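Local coordinates for regulator of G-protein signaling 16 (PDB 3C7L) that speeds GTP hydrolysis by G protein alpha subunits, driving them into the inactive GDP-bound state and so cutting short receptor signalling, including phototransduction, at residues D14-L26 / Y124-A137. Residues are numbered along the deposited sequence; the frame is centred on the assembly and turned at random.
Sequences DVLGWRESFDLLL and YPRFLKSPAYRDLA
Two tyrosines of 124-137, Y124 and Y133, reach across to backbone carbonyls of helix 15-20, whose own hydrogen bonding is largely weak. The hydroxyl of Y124 donates to W18 O at 2.6 Å, lying in the carbonyl plane; a water that also donates to R19 O donates to the same OH, so the phenol oxygen is held from two directions. With CG anti to the backbone N (chi1 164°), the Y124 ring lies alongside F22, the two side chains running in opposite directions. F22 CB sits over the ring face in a CH-pi contact, 4.2 Å from the centroid, while L25 CD2 approaches obliquely. Tyrosine suits this place by joining an apolar ring to a polar tip; a phenylalanine here would probably keep the ring packing but leave W18 O and the water without their hydroxyl partner.

Y133 repeats the theme: its OH donates to V15 O at 2.7 Å, but from above the carbonyl plane. Branched V15 presents CG1 to Y133 CE1, and L128 CD2 covers the centre of one ring face. R19, its CG between the backbone N and the carbonyl carbon (chi1 57°), brings CD tightly to 2.9 Å from Y133 OH; its long aliphatic part suits this place, CB also resting on L128 CD1. W18 meets Y133 rim to rim, CE3 to CE1 3.5 Å, with planes at 53°, while L136 CD1 packs at the indole edge. The indole lies between two groups of its own segment, V15 CA over the centre of one face and L25 CD1 nearer the rim of the other, which suits a broad flat ring.

The contact joins the first and last modelled parts of this all-helical RGS domain construct. Helix 29-40 borders it, touching W18 through N30 and F127 through A34 and F35, while F22 also packs on M119 of helix 109-128.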
ATOM      1  N   ASP A  14     -17.559  -4.556  13.131  1.00 27.28           N
ATOM      2  CA  ASP A  14     -16.167  -4.482  12.600  1.00 24.11           C
ATOM      3  C   ASP A  14     -16.109  -5.016  11.176  1.00 21.29           C
ATOM      4  O   ASP A  14     -15.637  -4.336  10.266  1.00 18.84           O
ATOM      5  CB  ASP A  14     -15.213  -5.282  13.500  1.00 25.36           C
ATOM      6  CG  ASP A  14     -13.786  -5.310  12.969  1.00 27.21           C
ATOM      7  OD1 ASP A  14     -13.317  -4.278  12.442  1.00 28.65           O
ATOM      8  OD2 ASP A  14     -13.124  -6.363  13.092  1.00 27.53           O
ATOM      9  N   VAL A  15     -16.603  -6.235  10.986  1.00 19.23           N
ATOM     10  CA  VAL A  15     -16.604  -6.856   9.667  1.00 16.36           C
ATOM     11  C   VAL A  15     -17.505  -6.069   8.709  1.00 15.21           C
ATOM     12  O   VAL A  15     -17.265  -6.030   7.499  1.00 14.35           O
ATOM     13  CB  VAL A  15     -17.061  -8.332   9.768  1.00 16.51           C
ATOM     14  CG1 VAL A  15     -17.154  -8.958   8.392  1.00 15.89           C
ATOM     15  CG2 VAL A  15     -16.070  -9.108  10.619  1.00 16.91           C
ATOM     16  N   LEU A  16     -18.531  -5.429   9.261  1.00 14.34           N
ATOM     17  CA  LEU A  16     -19.455  -4.630   8.466  1.00 12.71           C
ATOM     18  C   LEU A  16     -18.689  -3.434   7.916  1.00 12.70           C
ATOM     19  O   LEU A  16     -18.828  -3.070   6.747  1.00 11.37           O
ATOM     20  CB  LEU A  16     -20.622  -4.153   9.342  1.00 13.89           C
ATOM     21  CG  LEU A  16     -21.850  -3.484   8.709  1.00 14.55           C
ATOM     22  CD1 LEU A  16     -22.889  -3.200   9.784  1.00 13.99           C
ATOM     23  CD2 LEU A  16     -21.469  -2.202   8.037  1.00 15.11           C
ATOM     24  N   GLY A  17     -17.865  -2.825   8.764  1.00 10.33           N
ATOM     25  CA  GLY A  17     -17.096  -1.679   8.319  1.00  9.90           C
ATOM     26  C   GLY A  17     -16.185  -1.971   7.136  1.00  8.06           C
ATOM     27  O   GLY A  17     -15.954  -1.098   6.303  1.00  7.43           O
ATOM     28  N   TRP A  18     -15.664  -3.192   7.053  1.00  7.75           N
ATOM     29  CA  TRP A  18     -14.765  -3.550   5.958  1.00  7.23           C
ATOM     30  C   TRP A  18     -15.392  -3.355   4.581  1.00  7.85           C
ATOM     31  O   TRP A  18     -14.688  -3.050   3.613  1.00  7.47           O
ATOM     32  CB  TRP A  18     -14.294  -5.004   6.076  1.00  7.80           C
ATOM     33  CG  TRP A  18     -13.627  -5.376   7.364  1.00  6.83           C
ATOM     34  CD1 TRP A  18     -13.391  -4.574   8.443  1.00  8.02           C
ATOM     35  CD2 TRP A  18     -13.185  -6.685   7.731  1.00  9.13           C
ATOM     36  NE1 TRP A  18     -12.836  -5.309   9.468  1.00  6.42           N
ATOM     37  CE2 TRP A  18     -12.702  -6.610   9.054  1.00  8.09           C
ATOM     38  CE3 TRP A  18     -13.156  -7.921   7.068  1.00  7.93           C
ATOM     39  CZ2 TRP A  18     -12.200  -7.725   9.732  1.00  6.27           C
ATOM     40  CZ3 TRP A  18     -12.657  -9.030   7.741  1.00  8.30           C
ATOM     41  CH2 TRP A  18     -12.187  -8.924   9.058  1.00  7.25           C
ATOM     42  N   ARG A  19     -16.702  -3.554   4.463  1.00  8.21           N
ATOM     43  CA  ARG A  19     -17.320  -3.350   3.158  1.00 11.34           C
ATOM     44  C   ARG A  19     -17.925  -1.958   3.008  1.00 11.77           C
ATOM     45  O   ARG A  19     -18.315  -1.566   1.913  1.00 13.33           O
ATOM     46  CB  ARG A  19     -18.351  -4.444   2.855  1.00 13.36           C
ATOM     47  CG  ARG A  19     -19.458  -4.595   3.853  1.00 17.04           C
ATOM     48  CD  ARG A  19     -20.035  -6.006   3.768  1.00 20.16           C
ATOM     49  NE  ARG A  19     -21.479  -6.004   3.573  1.00 22.88           N
ATOM     50  CZ  ARG A  19     -22.340  -5.365   4.356  1.00 24.92           C
ATOM     51  NH1 ARG A  19     -21.911  -4.669   5.399  1.00 27.61           N
ATOM     52  NH2 ARG A  19     -23.634  -5.411   4.088  1.00 26.50           N
ATOM     53  N   GLU A  20     -17.996  -1.206   4.101  1.00 11.59           N
ATOM     54  CA  GLU A  20     -18.518   0.157   4.021  1.00 12.35           C
ATOM     55  C   GLU A  20     -17.395   1.093   3.575  1.00 12.81           C
ATOM     56  O   GLU A  20     -17.644   2.121   2.945  1.00 11.20           O
ATOM     57  CB  GLU A  20     -19.031   0.643   5.377  1.00 12.98           C
ATOM     58  CG  GLU A  20     -20.278  -0.032   5.897  1.00 16.40           C
ATOM     59  CD  GLU A  20     -20.758   0.610   7.188  1.00 18.63           C
ATOM     60  OE1 GLU A  20     -19.904   0.914   8.045  1.00 19.51           O
ATOM     61  OE2 GLU A  20     -21.983   0.800   7.352  1.00 19.83           O
ATOM     62  N   SER A  21     -16.160   0.731   3.914  1.00 13.09           N
ATOM     63  CA  SER A  21     -15.002   1.552   3.574  1.00 11.33           C
ATOM     64  C   SER A  21     -13.695   0.777   3.544  1.00  9.28           C
ATOM     65  O   SER A  21     -13.368   0.066   4.489  1.00  8.67           O
ATOM     66  CB  SER A  21     -14.866   2.694   4.583  1.00 11.48           C
ATOM     67  OG  SER A  21     -13.623   3.355   4.430  1.00 14.60           O
ATOM     68  N   PHE A  22     -12.938   0.935   2.465  1.00  8.02           N
ATOM     69  CA  PHE A  22     -11.652   0.262   2.341  1.00  9.52           C
ATOM     70  C   PHE A  22     -10.730   0.737   3.474  1.00  7.78           C
ATOM     71  O   PHE A  22      -9.879  -0.012   3.965  1.00  8.80           O
ATOM     72  CB  PHE A  22     -11.047   0.570   0.966  1.00 10.11           C
ATOM     73  CG  PHE A  22      -9.814  -0.232   0.643  1.00 10.47           C
ATOM     74  CD1 PHE A  22      -9.706  -1.565   1.035  1.00 11.38           C
ATOM     75  CD2 PHE A  22      -8.769   0.337  -0.075  1.00 10.70           C
ATOM     76  CE1 PHE A  22      -8.574  -2.318   0.717  1.00  9.98           C
ATOM     77  CE2 PHE A  22      -7.632  -0.408  -0.397  1.00 11.51           C
ATOM     78  CZ  PHE A  22      -7.534  -1.736  -0.001  1.00  9.76           C
ATOM     79  N   ASP A  23     -10.918   1.980   3.904  1.00  7.56           N
ATOM     80  CA  ASP A  23     -10.115   2.537   4.984  1.00  7.82           C
ATOM     81  C   ASP A  23     -10.382   1.828   6.313  1.00  8.12           C
ATOM     82  O   ASP A  23      -9.471   1.677   7.132  1.00  7.76           O
ATOM     83  CB  ASP A  23     -10.385   4.037   5.112  1.00  6.04           C
ATOM     84  CG  ASP A  23      -9.924   4.808   3.891  1.00  5.63           C
ATOM     85  OD1 ASP A  23      -8.698   4.965   3.716  1.00  8.74           O
ATOM     86  OD2 ASP A  23     -10.781   5.238   3.094  1.00  6.92           O
ATOM     87  N   LEU A  24     -11.620   1.394   6.529  1.00  6.79           N
ATOM     88  CA  LEU A  24     -11.951   0.689   7.762  1.00  6.87           C
ATOM     89  C   LEU A  24     -11.339  -0.710   7.724  1.00  7.42           C
ATOM     90  O   LEU A  24     -10.872  -1.219   8.740  1.00  8.57           O
ATOM     91  CB  LEU A  24     -13.470   0.602   7.953  1.00  7.30           C
ATOM     92  CG  LEU A  24     -14.186   1.915   8.283  1.00  8.25           C
ATOM     93  CD1 LEU A  24     -15.647   1.629   8.624  1.00 11.14           C
ATOM     94  CD2 LEU A  24     -13.495   2.600   9.442  1.00  9.49           C
ATOM     95  N   LEU A  25     -11.346  -1.338   6.552  1.00  7.07           N
ATOM     96  CA  LEU A  25     -10.747  -2.659   6.420  1.00  7.81           C
ATOM     97  C   LEU A  25      -9.252  -2.577   6.752  1.00  9.95           C
ATOM     98  O   LEU A  25      -8.720  -3.410   7.487  1.00  9.22           O
ATOM     99  CB  LEU A  25     -10.919  -3.190   4.993  1.00  8.16           C
ATOM    100  CG  LEU A  25     -10.196  -4.502   4.653  1.00  7.66           C
ATOM    101  CD1 LEU A  25     -10.727  -5.631   5.519  1.00 13.16           C
ATOM    102  CD2 LEU A  25     -10.401  -4.835   3.181  1.00  9.65           C
ATOM    103  N   LEU A  26      -8.592  -1.556   6.213  1.00 10.47           N
ATOM    104  CA  LEU A  26      -7.159  -1.341   6.407  1.00 11.17           C
ATOM    105  C   LEU A  26      -6.737  -0.959   7.826  1.00 12.92           C
ATOM    106  O   LEU A  26      -5.545  -0.934   8.134  1.00 13.74           O
ATOM    107  CB  LEU A  26      -6.670  -0.278   5.421  1.00  9.82           C
ATOM    108  CG  LEU A  26      -6.868  -0.680   3.956  1.00  9.91           C
ATOM    109  CD1 LEU A  26      -6.621   0.499   3.044  1.00  9.56           C
ATOM    110  CD2 LEU A  26      -5.933  -1.839   3.619  1.00 10.54           C
ATOM    111  N   TYR A 124      -9.918  -5.802  -3.830  1.00  8.40           N
ATOM    112  CA  TYR A 124     -10.722  -5.538  -2.635  1.00  8.58           C
ATOM    113  C   TYR A 124     -12.141  -6.076  -2.828  1.00  8.74           C
ATOM    114  O   TYR A 124     -12.637  -6.834  -1.995  1.00  8.63           O
ATOM    115  CB  TYR A 124     -10.715  -4.033  -2.331  1.00  8.81           C
ATOM    116  CG  TYR A 124     -11.778  -3.521  -1.373  1.00  8.70           C
ATOM    117  CD1 TYR A 124     -11.955  -4.086  -0.102  1.00  6.63           C
ATOM    118  CD2 TYR A 124     -12.566  -2.423  -1.721  1.00  6.78           C
ATOM    119  CE1 TYR A 124     -12.895  -3.558   0.798  1.00  7.34           C
ATOM    120  CE2 TYR A 124     -13.499  -1.891  -0.836  1.00  9.31           C
ATOM    121  CZ  TYR A 124     -13.658  -2.458   0.418  1.00  7.97           C
ATOM    122  OH  TYR A 124     -14.569  -1.900   1.279  1.00  6.75           O
ATOM    123  N   PRO A 125     -12.813  -5.696  -3.926  1.00  7.46           N
ATOM    124  CA  PRO A 125     -14.168  -6.206  -4.143  1.00  9.03           C
ATOM    125  C   PRO A 125     -14.200  -7.727  -4.289  1.00  8.33           C
ATOM    126  O   PRO A 125     -15.159  -8.366  -3.873  1.00 10.47           O
ATOM    127  CB  PRO A 125     -14.603  -5.494  -5.420  1.00  7.64           C
ATOM    128  CG  PRO A 125     -13.919  -4.178  -5.301  1.00  9.47           C
ATOM    129  CD  PRO A 125     -12.529  -4.585  -4.852  1.00  8.71           C
ATOM    130  N   ARG A 126     -13.163  -8.314  -4.881  1.00  8.35           N
ATOM    131  CA  ARG A 126     -13.146  -9.764  -5.031  1.00  8.08           C
ATOM    132  C   ARG A 126     -12.924 -10.436  -3.677  1.00  6.62           C
ATOM    133  O   ARG A 126     -13.420 -11.538  -3.427  1.00  4.75           O
ATOM    134  CB  ARG A 126     -12.081 -10.206  -6.052  1.00 10.28           C
ATOM    135  CG  ARG A 126     -12.487  -9.886  -7.491  1.00  9.71           C
ATOM    136  CD  ARG A 126     -11.545 -10.446  -8.548  1.00 10.54           C
ATOM    137  NE  ARG A 126     -10.237  -9.795  -8.564  1.00 10.37           N
ATOM    138  CZ  ARG A 126      -9.156 -10.266  -7.954  1.00 12.73           C
ATOM    139  NH1 ARG A 126      -9.215 -11.400  -7.266  1.00 12.56           N
ATOM    140  NH2 ARG A 126      -8.007  -9.611  -8.049  1.00 11.40           N
ATOM    141  N   PHE A 127     -12.191  -9.762  -2.798  1.00  6.21           N
ATOM    142  CA  PHE A 127     -11.933 -10.285  -1.457  1.00  6.18           C
ATOM    143  C   PHE A 127     -13.251 -10.378  -0.705  1.00  6.27           C
ATOM    144  O   PHE A 127     -13.502 -11.350   0.018  1.00  6.82           O
ATOM    145  CB  PHE A 127     -10.994  -9.353  -0.672  1.00  7.63           C
ATOM    146  CG  PHE A 127     -10.983  -9.612   0.822  1.00  9.00           C
ATOM    147  CD1 PHE A 127     -10.488 -10.809   1.333  1.00  7.91           C
ATOM    148  CD2 PHE A 127     -11.483  -8.660   1.711  1.00 10.32           C
ATOM    149  CE1 PHE A 127     -10.490 -11.059   2.708  1.00 10.76           C
ATOM    150  CE2 PHE A 127     -11.488  -8.901   3.091  1.00 11.37           C
ATOM    151  CZ  PHE A 127     -10.990 -10.103   3.587  1.00 10.23           C
ATOM    152  N   LEU A 128     -14.082  -9.353  -0.864  1.00  6.13           N
ATOM    153  CA  LEU A 128     -15.371  -9.310  -0.182  1.00  7.96           C
ATOM    154  C   LEU A 128     -16.321 -10.392  -0.668  1.00  9.77           C
ATOM    155  O   LEU A 128     -17.231 -10.794   0.054  1.00  9.91           O
ATOM    156  CB  LEU A 128     -16.018  -7.936  -0.362  1.00  6.83           C
ATOM    157  CG  LEU A 128     -15.234  -6.761   0.231  1.00  7.98           C
ATOM    158  CD1 LEU A 128     -15.985  -5.460  -0.057  1.00  7.21           C
ATOM    159  CD2 LEU A 128     -15.049  -6.958   1.735  1.00  4.29           C
ATOM    160  N   LYS A 129     -16.107 -10.868  -1.888  1.00  9.95           N
ATOM    161  CA  LYS A 129     -16.960 -11.905  -2.455  1.00 14.32           C
ATOM    162  C   LYS A 129     -16.319 -13.286  -2.373  1.00 15.21           C
ATOM    163  O   LYS A 129     -16.734 -14.212  -3.068  1.00 18.73           O
ATOM    164  CB  LYS A 129     -17.292 -11.561  -3.912  1.00 17.76           C
ATOM    165  CG  LYS A 129     -18.102 -10.284  -4.045  1.00 21.06           C
ATOM    166  CD  LYS A 129     -18.164  -9.789  -5.478  1.00 24.09           C
ATOM    167  CE  LYS A 129     -18.834  -8.425  -5.538  1.00 25.18           C
ATOM    168  NZ  LYS A 129     -18.674  -7.776  -6.871  1.00 27.23           N
ATOM    169  N   SER A 130     -15.314 -13.424  -1.513  1.00 12.97           N
ATOM    170  CA  SER A 130     -14.618 -14.696  -1.349  1.00 12.19           C
ATOM    171  C   SER A 130     -14.944 -15.301   0.013  1.00 12.44           C
ATOM    172  O   SER A 130     -15.473 -14.622   0.893  1.00 11.85           O
ATOM    173  CB  SER A 130     -13.112 -14.483  -1.434  1.00 10.98           C
ATOM    174  OG  SER A 130     -12.647 -13.851  -0.258  1.00  9.45           O
ATOM    175  N   PRO A 131     -14.636 -16.591   0.202  1.00 12.12           N
ATOM    176  CA  PRO A 131     -14.925 -17.214   1.494  1.00 13.18           C
ATOM    177  C   PRO A 131     -14.166 -16.532   2.626  1.00 12.96           C
ATOM    178  O   PRO A 131     -14.646 -16.486   3.757  1.00 14.50           O
ATOM    179  CB  PRO A 131     -14.470 -18.654   1.286  1.00 13.01           C
ATOM    180  CG  PRO A 131     -14.758 -18.879  -0.173  1.00 11.88           C
ATOM    181  CD  PRO A 131     -14.234 -17.603  -0.788  1.00 13.44           C
ATOM    182  N   ALA A 132     -12.980 -16.008   2.312  1.00 12.25           N
ATOM    183  CA  ALA A 132     -12.134 -15.346   3.304  1.00 12.54           C
ATOM    184  C   ALA A 132     -12.878 -14.234   4.037  1.00 13.79           C
ATOM    185  O   ALA A 132     -12.616 -13.975   5.211  1.00 12.11           O
ATOM    186  CB  ALA A 132     -10.873 -14.794   2.636  1.00 16.42           C
ATOM    187  N   TYR A 133     -13.802 -13.574   3.345  1.00 10.81           N
ATOM    188  CA  TYR A 133     -14.592 -12.523   3.971  1.00 11.02           C
ATOM    189  C   TYR A 133     -15.981 -13.051   4.328  1.00 10.27           C
ATOM    190  O   TYR A 133     -16.458 -12.866   5.449  1.00 10.19           O
ATOM    191  CB  TYR A 133     -14.755 -11.316   3.039  1.00 10.21           C
ATOM    192  CG  TYR A 133     -15.659 -10.260   3.638  1.00 11.12           C
ATOM    193  CD1 TYR A 133     -15.212  -9.436   4.672  1.00 11.53           C
ATOM    194  CD2 TYR A 133     -16.989 -10.151   3.238  1.00 12.99           C
ATOM    195  CE1 TYR A 133     -16.069  -8.536   5.296  1.00 10.75           C
ATOM    196  CE2 TYR A 133     -17.855  -9.256   3.857  1.00 13.47           C
ATOM    197  CZ  TYR A 133     -17.391  -8.454   4.884  1.00 12.33           C
ATOM    198  OH  TYR A 133     -18.253  -7.575   5.497  1.00 10.11           O
ATOM    199  N   ARG A 134     -16.623 -13.713   3.369  1.00 11.21           N
ATOM    200  CA  ARG A 134     -17.967 -14.242   3.563  1.00 11.62           C
ATOM    201  C   ARG A 134     -18.133 -15.140   4.783  1.00 12.57           C
ATOM    202  O   ARG A 134     -19.179 -15.116   5.427  1.00 11.92           O
ATOM    203  CB  ARG A 134     -18.425 -14.986   2.308  1.00 12.42           C
ATOM    204  CG  ARG A 134     -18.807 -14.063   1.170  1.00 13.17           C
ATOM    205  CD  ARG A 134     -19.242 -14.844  -0.051  1.00 12.86           C
ATOM    206  NE  ARG A 134     -19.759 -13.968  -1.098  1.00 13.43           N
ATOM    207  CZ  ARG A 134     -19.992 -14.365  -2.345  1.00 13.65           C
ATOM    208  NH1 ARG A 134     -19.750 -15.622  -2.695  1.00 12.21           N
ATOM    209  NH2 ARG A 134     -20.471 -13.512  -3.239  1.00 10.67           N
ATOM    210  N   ASP A 135     -17.113 -15.929   5.105  1.00 13.65           N
ATOM    211  CA  ASP A 135     -17.191 -16.814   6.263  1.00 15.01           C
ATOM    212  C   ASP A 135     -17.163 -16.013   7.569  1.00 16.02           C
ATOM    213  O   ASP A 135     -17.720 -16.440   8.578  1.00 14.57           O
ATOM    214  CB  ASP A 135     -16.028 -17.814   6.252  1.00 17.97           C
ATOM    215  CG  ASP A 135     -16.139 -18.832   5.124  1.00 21.33           C
ATOM    216  OD1 ASP A 135     -15.166 -19.586   4.906  1.00 22.78           O
ATOM    217  OD2 ASP A 135     -17.194 -18.883   4.457  1.00 22.98           O
ATOM    218  N   LEU A 136     -16.529 -14.845   7.540  1.00 15.25           N
ATOM    219  CA  LEU A 136     -16.419 -14.002   8.731  1.00 16.93           C
ATOM    220  C   LEU A 136     -17.607 -13.067   8.923  1.00 18.80           C
ATOM    221  O   LEU A 136     -17.807 -12.525  10.011  1.00 19.25           O
ATOM    222  CB  LEU A 136     -15.143 -13.160   8.663  1.00 15.83           C
ATOM    223  CG  LEU A 136     -13.827 -13.875   8.357  1.00 18.19           C
ATOM    224  CD1 LEU A 136     -12.695 -12.852   8.308  1.00 15.36           C
ATOM    225  CD2 LEU A 136     -13.552 -14.941   9.413  1.00 18.69           C
ATOM    226  N   ALA A 137     -18.390 -12.869   7.869  1.00 19.72           N
ATOM    227  CA  ALA A 137     -19.546 -11.981   7.948  1.00 21.24           C
ATOM    228  C   ALA A 137     -20.622 -12.506   8.897  1.00 22.43           C
ATOM    229  O   ALA A 137     -20.570 -13.700   9.261  1.00 22.25           O
ATOM    230  CB  ALA A 137     -20.134 -11.767   6.551  1.00 21.64           C
ATOM    231  OXT ALA A 137     -21.518 -11.712   9.256  1.00 24.78           O
TER
HETATM  232  O   HOH W   1     -16.474  -0.103   0.381  1.00 21.81           O